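Local coordinates for protein nine-heme cytochrome C (Desulfovibrio desulfuricans, PDB 1OFW) that probably carries electrons through nine covalently bound hemes as part of a transmembrane redox complex that supplies the cytoplasm with electrons for sulfate reduction, at residues A177-I183 with S193-R198; M16-G20 with Q141-I146; E4-S8 with H37-K42. One frame throughout, in Å; residues are numbered along the deposited sequence.

Contact 1 (A177-I183 with S193-R198); sequences APYKVVI and SNFTHR. With HEC (heme c), chain H.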
loop_
_atom_site.group_PDB
_atom_site.type_symbol
_atom_site.label_atom_id
_atom_site.label_comp_id
_atom_site.label_asym_id
_atom_site.label_seq_id
_atom_site.Cartn_x
_atom_site.Cartn_y
_atom_site.Cartn_z
ATOM N N ALA A 177 -17.442 2.836 -15.344
ATOM C CA ALA A 177 -16.649 3.993 -15.755
ATOM C C ALA A 177 -16.633 4.097 -17.278
ATOM O O ALA A 177 -16.968 3.144 -17.986
ATOM C CB ALA A 177 -15.240 3.879 -15.225
ATOM N N PRO A 178 -16.297 5.259 -17.815
ATOM C CA PRO A 178 -16.425 5.426 -19.266
ATOM C C PRO A 178 -15.638 4.420 -20.069
ATOM O O PRO A 178 -14.571 3.950 -19.714
ATOM C CB PRO A 178 -15.857 6.838 -19.502
ATOM C CG PRO A 178 -16.126 7.522 -18.198
ATOM C CD PRO A 178 -15.857 6.473 -17.165
ATOM N N TYR A 179 -16.194 4.060 -21.237
ATOM C CA TYR A 179 -15.525 3.146 -22.129
ATOM C C TYR A 179 -14.316 3.806 -22.762
ATOM O O TYR A 179 -13.163 3.347 -22.676
ATOM C CB TYR A 179 -16.536 2.651 -23.206
ATOM C CG TYR A 179 -15.841 1.767 -24.202
ATOM C CD1 TYR A 179 -15.588 0.441 -23.902
ATOM C CD2 TYR A 179 -15.435 2.244 -25.436
ATOM C CE1 TYR A 179 -14.954 -0.391 -24.793
ATOM C CE2 TYR A 179 -14.786 1.416 -26.338
ATOM C CZ TYR A 179 -14.551 0.091 -26.019
ATOM O OH TYR A 179 -13.890 -0.699 -26.938
ATOM N N LYS A 180 -14.574 4.918 -23.440
ATOM C CA LYS A 180 -13.533 5.810 -23.926
ATOM C C LYS A 180 -13.833 7.238 -23.482
ATOM O O LYS A 180 -14.959 7.602 -23.151
ATOM C CB LYS A 180 -13.373 5.690 -25.435
ATOM C CG LYS A 180 -14.336 6.524 -26.227
ATOM C CD LYS A 180 -14.105 6.444 -27.726
ATOM C CE LYS A 180 -12.989 7.339 -28.183
ATOM N NZ LYS A 180 -13.025 7.515 -29.667
ATOM N N VAL A 181 -12.759 8.032 -23.487
ATOM C CA VAL A 181 -12.894 9.449 -23.181
ATOM C C VAL A 181 -12.159 10.197 -24.280
ATOM O O VAL A 181 -10.998 9.933 -24.591
ATOM C CB VAL A 181 -12.350 9.876 -21.813
ATOM C CG1 VAL A 181 -12.518 11.380 -21.617
ATOM C CG2 VAL A 181 -13.104 9.091 -20.747
ATOM N N VAL A 182 -12.919 11.091 -24.906
ATOM C CA VAL A 182 -12.317 11.936 -25.965
ATOM C C VAL A 182 -11.757 13.162 -25.279
ATOM O O VAL A 182 -12.466 14.052 -24.814
ATOM C CB VAL A 182 -13.367 12.272 -27.032
ATOM C CG1 VAL A 182 -12.779 13.291 -28.005
ATOM C CG2 VAL A 182 -13.792 10.999 -27.733
ATOM N N ILE A 183 -10.433 13.160 -25.081
ATOM C CA ILE A 183 -9.803 14.229 -24.334
ATOM C C ILE A 183 -9.471 15.358 -25.304
ATOM O O ILE A 183 -8.496 15.290 -26.057
ATOM C CB ILE A 183 -8.521 13.738 -23.606
ATOM C CG1 ILE A 183 -8.820 12.526 -22.719
ATOM C CG2 ILE A 183 -7.871 14.859 -22.830
ATOM C CD1 ILE A 183 -7.630 11.954 -22.020
ATOM N N SER A 193 -7.305 13.253 -27.944
ATOM C CA SER A 193 -6.788 11.932 -27.591
ATOM C C SER A 193 -7.940 11.027 -27.273
ATOM O O SER A 193 -8.718 11.343 -26.347
ATOM C CB SER A 193 -5.835 12.106 -26.388
ATOM O OG SER A 193 -5.259 10.858 -26.087
ATOM N N ASN A 194 -8.105 9.954 -28.030
ATOM C CA ASN A 194 -9.193 9.016 -27.778
ATOM C C ASN A 194 -8.733 7.967 -26.766
ATOM O O ASN A 194 -8.236 6.910 -27.167
ATOM C CB ASN A 194 -9.607 8.305 -29.060
ATOM C CG ASN A 194 -10.202 9.316 -30.043
ATOM O OD1 ASN A 194 -11.060 10.112 -29.691
ATOM N ND2 ASN A 194 -9.705 9.253 -31.269
ATOM N N PHE A 195 -8.887 8.345 -25.511
ATOM C CA PHE A 195 -8.280 7.535 -24.429
ATOM C C PHE A 195 -9.108 6.292 -24.169
ATOM O O PHE A 195 -10.306 6.390 -23.916
ATOM C CB PHE A 195 -8.124 8.397 -23.186
ATOM C CG PHE A 195 -7.615 7.675 -21.951
ATOM C CD1 PHE A 195 -6.472 6.927 -22.005
ATOM C CD2 PHE A 195 -8.311 7.752 -20.762
ATOM C CE1 PHE A 195 -6.005 6.270 -20.890
ATOM C CE2 PHE A 195 -7.828 7.107 -19.639
ATOM C CZ PHE A 195 -6.672 6.360 -19.698
ATOM N N THR A 196 -8.460 5.139 -24.254
ATOM C CA THR A 196 -9.120 3.858 -24.035
ATOM C C THR A 196 -9.233 3.563 -22.540
ATOM O O THR A 196 -8.582 2.701 -21.955
ATOM C CB THR A 196 -8.361 2.741 -24.770
ATOM O OG1 THR A 196 -7.004 2.749 -24.350
ATOM C CG2 THR A 196 -8.338 2.975 -26.303
ATOM N N HIS A 197 -10.098 4.336 -21.922
ATOM C CA HIS A 197 -10.287 4.385 -20.491
ATOM C C HIS A 197 -10.580 3.015 -19.926
ATOM O O HIS A 197 -9.913 2.553 -18.975
ATOM C CB HIS A 197 -11.449 5.368 -20.202
ATOM C CG HIS A 197 -11.629 5.805 -18.777
ATOM N ND1 HIS A 197 -12.154 4.979 -17.824
ATOM C CD2 HIS A 197 -11.313 6.928 -18.106
ATOM C CE1 HIS A 197 -12.184 5.596 -16.652
ATOM N NE2 HIS A 197 -11.670 6.796 -16.793
ATOM N N ARG A 198 -11.611 2.331 -20.451
ATOM C CA ARG A 198 -11.985 1.013 -19.882
ATOM C C ARG A 198 -10.958 -0.065 -20.169
ATOM O O ARG A 198 -10.641 -0.932 -19.332
ATOM C CB ARG A 198 -13.378 0.577 -20.374
ATOM C CG ARG A 198 -13.916 -0.631 -19.669
ATOM C CD ARG A 198 -15.337 -0.924 -20.155
ATOM N NE ARG A 198 -16.248 0.122 -19.707
ATOM C CZ ARG A 198 -17.481 0.340 -20.186
ATOM N NH1 ARG A 198 -17.906 -0.465 -21.166
ATOM N NH2 ARG A 198 -18.239 1.323 -19.687
HETATM FE FE HEC H . -11.326 8.145 -15.369
HETATM C CHA HEC H . -12.256 10.759 -17.381
HETATM C CHB HEC H . -14.530 7.973 -14.121
HETATM C CHC HEC H . -10.444 5.442 -13.489
HETATM C CHD HEC H . -8.087 8.539 -16.361
HETATM N NA HEC H . -13.036 9.143 -15.695
HETATM C C1A HEC H . -13.224 10.197 -16.572
HETATM C C2A HEC H . -14.592 10.636 -16.534
HETATM C C3A HEC H . -15.220 9.857 -15.644
HETATM C C4A HEC H . -14.259 8.932 -15.103
HETATM C CMA HEC H . -16.718 9.917 -15.284
HETATM C CAA HEC H . -15.209 11.772 -17.361
HETATM C CBA HEC H . -15.563 11.276 -18.778
HETATM C CGA HEC H . -16.145 12.373 -19.668
HETATM O O1A HEC H . -15.754 13.535 -19.524
HETATM O O2A HEC H . -16.995 12.019 -20.516
HETATM N NB HEC H . -12.267 6.973 -14.052
HETATM C C1B HEC H . -13.577 7.079 -13.633
HETATM C C2B HEC H . -13.856 6.081 -12.631
HETATM C C3B HEC H . -12.728 5.348 -12.460
HETATM C C4B HEC H . -11.733 5.895 -13.358
HETATM C CMB HEC H . -15.200 5.931 -11.924
HETATM C CAB HEC H . -12.469 4.167 -11.550
HETATM C CBB HEC H . -13.419 2.980 -11.825
HETATM N NC HEC H . -9.629 7.167 -15.034
HETATM C C1C HEC H . -9.437 6.064 -14.211
HETATM C C2C HEC H . -8.045 5.686 -14.210
HETATM C C3C HEC H . -7.388 6.559 -15.011
HETATM C C4C HEC H . -8.390 7.484 -15.523
HETATM C CMC HEC H . -7.482 4.516 -13.382
HETATM C CAC HEC H . -5.899 6.669 -15.345
HETATM C CBC HEC H . -5.309 5.311 -15.790
HETATM N ND HEC H . -10.393 9.365 -16.643
HETATM C C1D HEC H . -9.033 9.403 -16.869
HETATM C C2D HEC H . -8.696 10.527 -17.723
HETATM C C3D HEC H . -9.867 11.173 -17.989
HETATM C C4D HEC H . -10.908 10.447 -17.338
HETATM C CMD HEC H . -7.319 10.924 -18.190
HETATM C CAD HEC H . -10.013 12.462 -18.802
HETATM C CBD HEC H . -10.281 13.624 -17.797
HETATM C CGD HEC H . -10.166 14.991 -18.429
HETATM O O1D HEC H . -9.680 15.121 -19.560
HETATM O O2D HEC H . -10.582 15.935 -17.714
HETATM O O HOH W 1 -13.764 2.320 -17.657
#

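Contact 2 (M16-G20 with Q141-I146); sequences MFPVG and QMQKGI. With HEC (heme c), chain G.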
loop_
_atom_site.group_PDB
_atom_site.type_symbol
_atom_site.label_atom_id
_atom_site.label_comp_id
_atom_site.label_asym_id
_atom_site.label_seq_id
_atom_site.Cartn_x
_atom_site.Cartn_y
_atom_site.Cartn_z
ATOM N N MET A 16 0.371 -8.856 17.359
ATOM C CA MET A 16 1.482 -8.019 17.736
ATOM C C MET A 16 0.996 -6.814 18.517
ATOM O O MET A 16 0.165 -6.011 18.090
ATOM C CB MET A 16 2.256 -7.556 16.497
ATOM C CG MET A 16 2.755 -8.720 15.639
ATOM S SD MET A 16 3.524 -8.201 14.105
ATOM C CE MET A 16 5.013 -7.429 14.717
ATOM N N PHE A 17 1.527 -6.682 19.740
ATOM C CA PHE A 17 1.091 -5.663 20.661
ATOM C C PHE A 17 2.120 -4.574 20.875
ATOM O O PHE A 17 3.307 -4.749 20.565
ATOM C CB PHE A 17 0.828 -6.290 22.050
ATOM C CG PHE A 17 -0.379 -7.195 22.078
ATOM C CD1 PHE A 17 -0.232 -8.549 21.841
ATOM C CD2 PHE A 17 -1.631 -6.714 22.351
ATOM C CE1 PHE A 17 -1.336 -9.345 21.883
ATOM C CE2 PHE A 17 -2.763 -7.500 22.397
ATOM C CZ PHE A 17 -2.596 -8.855 22.173
ATOM N N PRO A 18 1.670 -3.435 21.385
ATOM C CA PRO A 18 2.597 -2.313 21.645
ATOM C C PRO A 18 3.411 -2.531 22.920
ATOM O O PRO A 18 3.131 -1.966 23.969
ATOM C CB PRO A 18 1.650 -1.106 21.788
ATOM C CG PRO A 18 0.403 -1.716 22.285
ATOM C CD PRO A 18 0.290 -3.057 21.673
ATOM N N VAL A 19 4.448 -3.357 22.726
ATOM C CA VAL A 19 5.271 -3.797 23.854
ATOM C C VAL A 19 6.238 -2.718 24.301
ATOM O O VAL A 19 7.021 -2.185 23.539
ATOM C CB VAL A 19 6.005 -5.088 23.452
ATOM C CG1 VAL A 19 7.063 -5.445 24.490
ATOM C CG2 VAL A 19 4.978 -6.207 23.264
ATOM N N GLY A 20 6.178 -2.381 25.591
ATOM C CA GLY A 20 7.043 -1.354 26.161
ATOM C C GLY A 20 7.167 -1.578 27.665
ATOM O O GLY A 20 6.435 -2.395 28.244
ATOM N N GLN A 141 -7.250 -8.431 27.886
ATOM C CA GLN A 141 -6.358 -9.111 26.940
ATOM C C GLN A 141 -5.320 -8.149 26.367
ATOM O O GLN A 141 -4.146 -8.451 26.223
ATOM C CB GLN A 141 -7.202 -9.742 25.835
ATOM C CG GLN A 141 -7.776 -11.104 26.208
ATOM C CD GLN A 141 -8.812 -11.575 25.201
ATOM O OE1 GLN A 141 -9.506 -10.831 24.528
ATOM N NE2 GLN A 141 -8.892 -12.893 25.120
ATOM N N MET A 142 -5.747 -6.929 26.046
ATOM C CA MET A 142 -4.767 -5.908 25.582
ATOM C C MET A 142 -3.673 -5.675 26.574
ATOM O O MET A 142 -2.499 -5.588 26.233
ATOM C CB MET A 142 -5.570 -4.633 25.261
ATOM C CG MET A 142 -4.679 -3.481 24.786
ATOM S SD MET A 142 -4.026 -3.799 23.125
ATOM C CE MET A 142 -3.376 -2.192 22.709
ATOM N N GLN A 143 -4.051 -5.575 27.888
ATOM C CA GLN A 143 -3.046 -5.361 28.909
ATOM C C GLN A 143 -2.055 -6.507 28.989
ATOM O O GLN A 143 -0.846 -6.356 29.084
ATOM C CB GLN A 143 -3.673 -5.195 30.315
ATOM C CG GLN A 143 -4.427 -3.870 30.462
ATOM C CD GLN A 143 -3.478 -2.692 30.306
ATOM O OE1 GLN A 143 -2.474 -2.605 31.026
ATOM N NE2 GLN A 143 -3.768 -1.852 29.320
ATOM N N LYS A 144 -2.604 -7.727 28.924
ATOM C CA LYS A 144 -1.701 -8.878 28.968
ATOM C C LYS A 144 -0.779 -8.930 27.769
ATOM O O LYS A 144 0.375 -9.328 27.853
ATOM C CB LYS A 144 -2.500 -10.178 29.091
ATOM C CG LYS A 144 -3.416 -10.222 30.316
ATOM C CD LYS A 144 -4.184 -11.539 30.415
ATOM C CE LYS A 144 -4.430 -11.882 31.888
ATOM N NZ LYS A 144 -5.733 -12.585 32.097
ATOM N N GLY A 145 -1.326 -8.468 26.624
ATOM C CA GLY A 145 -0.490 -8.460 25.433
ATOM C C GLY A 145 0.688 -7.532 25.558
ATOM O O GLY A 145 1.843 -7.760 25.229
ATOM N N ILE A 146 0.330 -6.363 26.109
ATOM C CA ILE A 146 1.335 -5.341 26.323
ATOM C C ILE A 146 2.398 -5.799 27.318
ATOM O O ILE A 146 3.586 -5.591 27.042
ATOM C CB ILE A 146 0.682 -4.034 26.795
ATOM C CG1 ILE A 146 -0.201 -3.427 25.686
ATOM C CG2 ILE A 146 1.764 -3.106 27.311
ATOM C CD1 ILE A 146 -0.984 -2.225 26.154
HETATM FE FE HEC G . 1.490 0.983 12.776
HETATM C CHA HEC G . 2.873 -0.102 15.717
HETATM C CHB HEC G . 0.781 3.975 14.248
HETATM C CHC HEC G . 0.157 2.103 9.844
HETATM C CHD HEC G . 2.259 -2.006 11.316
HETATM N NA HEC G . 1.807 1.756 14.590
HETATM C C1A HEC G . 2.435 1.188 15.709
HETATM C C2A HEC G . 2.592 2.168 16.759
HETATM C C3A HEC G . 2.004 3.293 16.329
HETATM C C4A HEC G . 1.494 3.050 14.982
HETATM C CMA HEC G . 1.847 4.637 17.066
HETATM C CAA HEC G . 3.331 1.906 18.077
HETATM C CBA HEC G . 2.469 1.171 19.125
HETATM C CGA HEC G . 1.286 1.969 19.633
HETATM O O1A HEC G . 1.525 3.081 20.196
HETATM O O2A HEC G . 0.141 1.472 19.501
HETATM N NB HEC G . 0.635 2.686 12.188
HETATM C C1B HEC G . 0.356 3.813 12.943
HETATM C C2B HEC G . -0.430 4.749 12.164
HETATM C C3B HEC G . -0.576 4.214 10.930
HETATM C C4B HEC G . 0.092 2.937 10.938
HETATM C CMB HEC G . -0.998 6.063 12.730
HETATM C CAB HEC G . -1.322 4.746 9.702
HETATM C CBB HEC G . -0.857 6.201 9.373
HETATM N NC HEC G . 1.227 0.191 10.971
HETATM C C1C HEC G . 0.656 0.814 9.877
HETATM C C2C HEC G . 0.658 -0.091 8.763
HETATM C C3C HEC G . 1.233 -1.245 9.168
HETATM C C4C HEC G . 1.608 -1.055 10.541
HETATM C CMC HEC G . 0.033 0.281 7.401
HETATM C CAC HEC G . 1.383 -2.574 8.404
HETATM C CBC HEC G . 2.101 -2.420 7.043
HETATM N ND HEC G . 2.348 -0.712 13.393
HETATM C C1D HEC G . 2.515 -1.865 12.659
HETATM C C2D HEC G . 2.990 -2.934 13.527
HETATM C C3D HEC G . 3.124 -2.408 14.755
HETATM C C4D HEC G . 2.784 -1.013 14.678
HETATM C CMD HEC G . 3.283 -4.382 13.064
HETATM C CAD HEC G . 3.550 -3.157 16.038
HETATM C CBD HEC G . 2.302 -3.799 16.716
HETATM C CGD HEC G . 1.499 -2.820 17.522
HETATM O O1D HEC G . 0.258 -2.626 17.317
HETATM O O2D HEC G . 2.117 -2.212 18.438
#

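Contact 3 (E4-S8 with H37-K42); sequences EPTDS and HLIHEK. With HEC (heme c), chain C.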
loop_
_atom_site.group_PDB
_atom_site.type_symbol
_atom_site.label_atom_id
_atom_site.label_comp_id
_atom_site.label_asym_id
_atom_site.label_seq_id
_atom_site.Cartn_x
_atom_site.Cartn_y
_atom_site.Cartn_z
ATOM N N GLU A 4 -4.077 -22.991 8.984
ATOM C CA GLU A 4 -3.075 -23.912 8.495
ATOM C C GLU A 4 -1.732 -23.740 9.179
ATOM O O GLU A 4 -1.259 -22.614 9.344
ATOM C CB GLU A 4 -2.919 -23.694 6.991
ATOM C CG GLU A 4 -1.826 -24.435 6.271
ATOM C CD GLU A 4 -1.669 -23.998 4.805
ATOM O OE1 GLU A 4 -2.569 -23.331 4.262
ATOM O OE2 GLU A 4 -0.632 -24.304 4.170
ATOM N N PRO A 5 -1.085 -24.817 9.608
ATOM C CA PRO A 5 0.214 -24.709 10.313
ATOM C C PRO A 5 1.312 -24.273 9.369
ATOM O O PRO A 5 1.326 -24.578 8.173
ATOM C CB PRO A 5 0.461 -26.101 10.868
ATOM C CG PRO A 5 -0.542 -26.986 10.232
ATOM C CD PRO A 5 -1.556 -26.205 9.467
ATOM N N THR A 6 2.281 -23.518 9.892
ATOM C CA THR A 6 3.447 -23.135 9.119
ATOM C C THR A 6 4.501 -24.238 9.038
ATOM O O THR A 6 4.656 -25.056 9.956
ATOM C CB THR A 6 4.172 -21.941 9.762
ATOM O OG1 THR A 6 4.647 -22.348 11.074
ATOM C CG2 THR A 6 3.247 -20.746 9.900
ATOM N N ASP A 7 5.293 -24.267 7.972
ATOM C CA ASP A 7 6.488 -25.087 7.937
ATOM C C ASP A 7 7.539 -24.584 8.921
ATOM O O ASP A 7 8.265 -25.403 9.486
ATOM C CB ASP A 7 7.064 -25.114 6.536
ATOM C CG ASP A 7 6.212 -25.996 5.628
ATOM O OD1 ASP A 7 5.292 -26.726 6.067
ATOM O OD2 ASP A 7 6.516 -25.917 4.421
ATOM N N SER A 8 7.607 -23.281 9.153
ATOM C CA SER A 8 8.667 -22.725 9.985
ATOM C C SER A 8 8.520 -23.035 11.466
ATOM O O SER A 8 9.533 -22.991 12.168
ATOM C CB SER A 8 8.703 -21.211 9.838
ATOM O OG SER A 8 7.438 -20.613 9.992
ATOM N N HIS A 37 1.695 -14.810 9.340
ATOM C CA HIS A 37 3.023 -15.324 9.114
ATOM C C HIS A 37 3.026 -16.368 8.007
ATOM O O HIS A 37 3.957 -16.458 7.222
ATOM C CB HIS A 37 3.595 -15.902 10.424
ATOM C CG HIS A 37 5.080 -16.022 10.430
ATOM N ND1 HIS A 37 5.808 -16.970 9.756
ATOM C CD2 HIS A 37 6.036 -15.248 11.038
ATOM C CE1 HIS A 37 7.100 -16.786 9.956
ATOM N NE2 HIS A 37 7.274 -15.737 10.738
ATOM N N LEU A 38 1.952 -17.159 7.974
ATOM C CA LEU A 38 1.836 -18.218 6.964
ATOM C C LEU A 38 1.930 -17.615 5.570
ATOM O O LEU A 38 2.693 -18.135 4.753
ATOM C CB LEU A 38 0.531 -18.967 7.189
ATOM C CG LEU A 38 0.200 -20.078 6.169
ATOM C CD1 LEU A 38 1.033 -21.303 6.475
ATOM C CD2 LEU A 38 -1.280 -20.408 6.127
ATOM N N ILE A 39 1.165 -16.539 5.356
ATOM C CA ILE A 39 1.174 -15.945 4.002
ATOM C C ILE A 39 2.538 -15.416 3.677
ATOM O O ILE A 39 3.081 -15.593 2.568
ATOM C CB ILE A 39 0.071 -14.870 3.882
ATOM C CG1 ILE A 39 -1.288 -15.548 3.624
ATOM C CG2 ILE A 39 0.379 -13.797 2.876
ATOM C CD1 ILE A 39 -2.465 -14.615 3.876
ATOM N N HIS A 40 3.147 -14.742 4.656
ATOM C CA HIS A 40 4.436 -14.111 4.392
ATOM C C HIS A 40 5.561 -15.126 4.186
ATOM O O HIS A 40 6.365 -14.990 3.271
ATOM C CB HIS A 40 4.784 -13.146 5.529
ATOM C CG HIS A 40 4.042 -11.829 5.416
ATOM N ND1 HIS A 40 2.746 -11.633 5.858
ATOM C CD2 HIS A 40 4.454 -10.637 4.913
ATOM C CE1 HIS A 40 2.394 -10.379 5.615
ATOM N NE2 HIS A 40 3.416 -9.754 5.051
ATOM N N GLU A 41 5.662 -16.201 4.968
ATOM C CA GLU A 41 6.780 -17.131 4.795
ATOM C C GLU A 41 6.600 -17.905 3.493
ATOM O O GLU A 41 7.622 -18.342 2.959
ATOM C CB GLU A 41 6.925 -18.039 6.007
ATOM C CG GLU A 41 5.889 -19.156 6.131
ATOM C CD GLU A 41 6.174 -19.995 7.381
ATOM O OE1 GLU A 41 6.001 -19.457 8.497
ATOM O OE2 GLU A 41 6.580 -21.177 7.261
ATOM N N LYS A 42 5.372 -18.041 3.009
ATOM C CA LYS A 42 5.209 -18.744 1.736
ATOM C C LYS A 42 5.708 -17.844 0.606
ATOM O O LYS A 42 6.182 -18.388 -0.388
ATOM C CB LYS A 42 3.768 -19.127 1.474
ATOM C CG LYS A 42 3.272 -20.292 2.305
ATOM C CD LYS A 42 1.766 -20.429 2.185
ATOM C CE LYS A 42 1.345 -21.741 2.833
ATOM N NZ LYS A 42 -0.074 -22.030 2.460
HETATM FE FE HEC C . 9.027 -14.914 11.283
HETATM C CHA HEC C . 7.520 -14.236 14.255
HETATM C CHB HEC C . 10.316 -17.821 12.558
HETATM C CHC HEC C . 10.061 -15.816 8.177
HETATM C CHD HEC C . 8.222 -11.794 10.136
HETATM N NA HEC C . 8.945 -15.826 13.041
HETATM C C1A HEC C . 8.238 -15.409 14.147
HETATM C C2A HEC C . 8.410 -16.385 15.217
HETATM C C3A HEC C . 9.192 -17.364 14.746
HETATM C C4A HEC C . 9.540 -17.037 13.381
HETATM C CMA HEC C . 9.698 -18.652 15.431
HETATM C CAA HEC C . 7.821 -16.264 16.639
HETATM C CBA HEC C . 8.920 -15.590 17.495
HETATM C CGA HEC C . 8.540 -15.136 18.879
HETATM O O1A HEC C . 7.370 -14.809 19.162
HETATM O O2A HEC C . 9.480 -15.115 19.721
HETATM N NB HEC C . 10.032 -16.468 10.541
HETATM C C1B HEC C . 10.514 -17.587 11.222
HETATM C C2B HEC C . 11.230 -18.444 10.293
HETATM C C3B HEC C . 11.105 -17.922 9.060
HETATM C C4B HEC C . 10.353 -16.672 9.227
HETATM C CMB HEC C . 11.966 -19.737 10.723
HETATM C CAB HEC C . 11.590 -18.428 7.707
HETATM C CBB HEC C . 10.992 -19.791 7.334
HETATM N NC HEC C . 9.127 -13.987 9.528
HETATM C C1C HEC C . 9.580 -14.531 8.362
HETATM C C2C HEC C . 9.493 -13.559 7.302
HETATM C C3C HEC C . 9.023 -12.421 7.841
HETATM C C4C HEC C . 8.769 -12.675 9.235
HETATM C CMC HEC C . 9.945 -13.816 5.849
HETATM C CAC HEC C . 8.840 -11.038 7.208
HETATM C CBC HEC C . 7.949 -11.010 5.962
HETATM N ND HEC C . 8.117 -13.319 12.054
HETATM C C1D HEC C . 7.860 -12.112 11.430
HETATM C C2D HEC C . 7.126 -11.256 12.312
HETATM C C3D HEC C . 6.848 -11.950 13.431
HETATM C C4D HEC C . 7.509 -13.245 13.279
HETATM C CMD HEC C . 6.732 -9.798 11.933
HETATM C CAD HEC C . 6.008 -11.529 14.637
HETATM C CBD HEC C . 6.856 -11.068 15.842
HETATM C CGD HEC C . 5.908 -10.719 17.024
HETATM O O1D HEC C . 6.096 -9.591 17.519
HETATM O O2D HEC C . 5.058 -11.527 17.430
HETATM O O HOH W 2 4.495 -22.631 5.652
#

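Contact 1 (A177-I183 with S193-R198)
P178 overlaps the imidazole of H197 through one ring carbon: CD stands over a face, 4.1 Å from the H197 ring centroid and 24° off the ring normal, a CH-pi contact displaced toward the rim. The same proline rests on the porphyrin, its CG 3.6 Å from C3A of the heme, and A177 CB reaches both this macrocycle and H197 CE1. H197 NE2 binds the iron at 2.0 Å, with H229 as the other axial ligand. A water in the imidazole plane accepts from H197 ND1 and donates to P178 O at 2.7 Å, a bridge that favours one rotation of the ring. Behind this ligand lies an antiparallel beta hairpin, 181-183 with 193-195, in which V181-F195 and I183-S193 are hydrogen-bonded pairs flanking the non-hydrogen-bonded pair V182-N194. V181, I183, S193 and F195 share one face of it. From that face V181 CG2 and I183 CG2 meet the two propionate arms, and F195 CE2 comes within 3.6 Å of CHD of the heme; S193 OG bonds to C287 O instead. Where the second strand passes into helix 197-206, R198 N donates to Y179 O at 2.9 Å. The R198 side chain runs extended and then bends at chi3 (-68°), which swings NH2 onto A177 O at 2.8 Å, in the guanidinium plane and nearly straight (164°). One guanidinium face lies centrally over Y179 CB, while NH1 approaches the edge of the Y179 ring, 3.7 Å from CD1.

Contact 2 (M16-G20 with Q141-I146)
The carbonyl oxygen of Q141 accepts the helical bond from G145 N at 2.8 Å and lies 4.2 Å from F17 CE2. This turn of helix 139-147 packs against the loop that follows strand 13-16, and the junction combines a CH-pi contact with a Met-aromatic one. G145 CA stands almost exactly over the middle of the F17 ring, 3.5 Å from its centroid and only 8° off the normal. Glycine presents bare backbone here, so the phenyl face can lie flat on the helix. M142 takes the rim of the same ring: its SD is 5.0 Å from the F17 centroid and essentially in the ring plane (89° off the normal). The ring is therefore met on a face by G145 and at an edge by M142, residues about one helical turn apart, while the F17 and M142 side chains run antiparallel. A bend at chi2 of M142 (71°) turns the thioether so that its methyl goes on to P18, with CE 3.8 Å from P18 CG. I146 flanks that prolyl carbon too, placing its CG1 3.9 Å from P18 CG. P18 is the centre of an inverse gamma turn, marked by a weak bond from V19 N to F17 O, and this reversal carries V19 past the helix, where its CG2 nears G145 O. P32 touches both F17 and M142, and N155 of helix 152-164 also reaches F17. The loop backs onto a heme as well: M16 O is 3.4 Å from the propionate carbon CBD of the heme, and P18 CB lies 3.6 Å from that propionate's oxygen O2D.

Contact 3 (E4-S8 with H37-K42)
S8 and E41 meet through both oxygens of the carboxylate. S8 N donates to E41 OE2 at 3.0 Å, on the syn lone pair of that oxygen, while S8 OG donates to E41 OE1; the modelled length of 2.4 Å between these two atoms is too short to be taken at face value. With OG placed between its own backbone N and carbonyl carbon (chi1 49°), the S8 hydroxyl points at the carboxylate. E41 adopts the corresponding conformation (chi1 75°) and is extended beyond CG, which lifts its carboxylate back over the first turn of helix 37-43. There H37 ND1 donates to E41 OE1 at 2.8 Å, on the anti lone pair and close to the imidazole plane. T6 crosses the glutamate at about a right angle, its CB 3.3 Å from E41 OE1, and its hydroxyl bonds to A10 O. A water links D7 N to E41 OE2. Farther along, E4 and K42 approach from opposite directions, both extended beyond CG, and form a salt bridge of 2.9 Å between E4 OE2 and K42 NZ. L38 lies across E4, its CD2 3.7 Å from E4 OE1. H37 NE2 binds the heme iron at 2.0 Å, paired with H51, whereas H40 of the same helix ligates a different heme. A carboxylate bonded to ND1 of an iron-bound histidine would be expected to strengthen the ligand as an electron donor, and S8, as a second-shell partner, holds that carboxylate in position through its backbone N.

In the fold
Contact 2 is the buried one, contact 3 lies at the surface, and contact 1 is partly buried. Contacts 1 and 3 each support an axial histidine at the start of a helix, yet by different chemistry: strand pairing and a water-bridged imidazole in 177-183/193-198, a carboxylate network and an exposed salt bridge in 4-8/37-42. Contact 2 is apolar and supplies no iron ligand. Contacts 2 and 3 share no helix or strand, but their segments alternate along the chain and their centres are about 23 Å apart. Contact 1 lies on the opposite side of the chain's centre, its centre about 51 Å from that of contact 2, in keeping with two separate heme clusters.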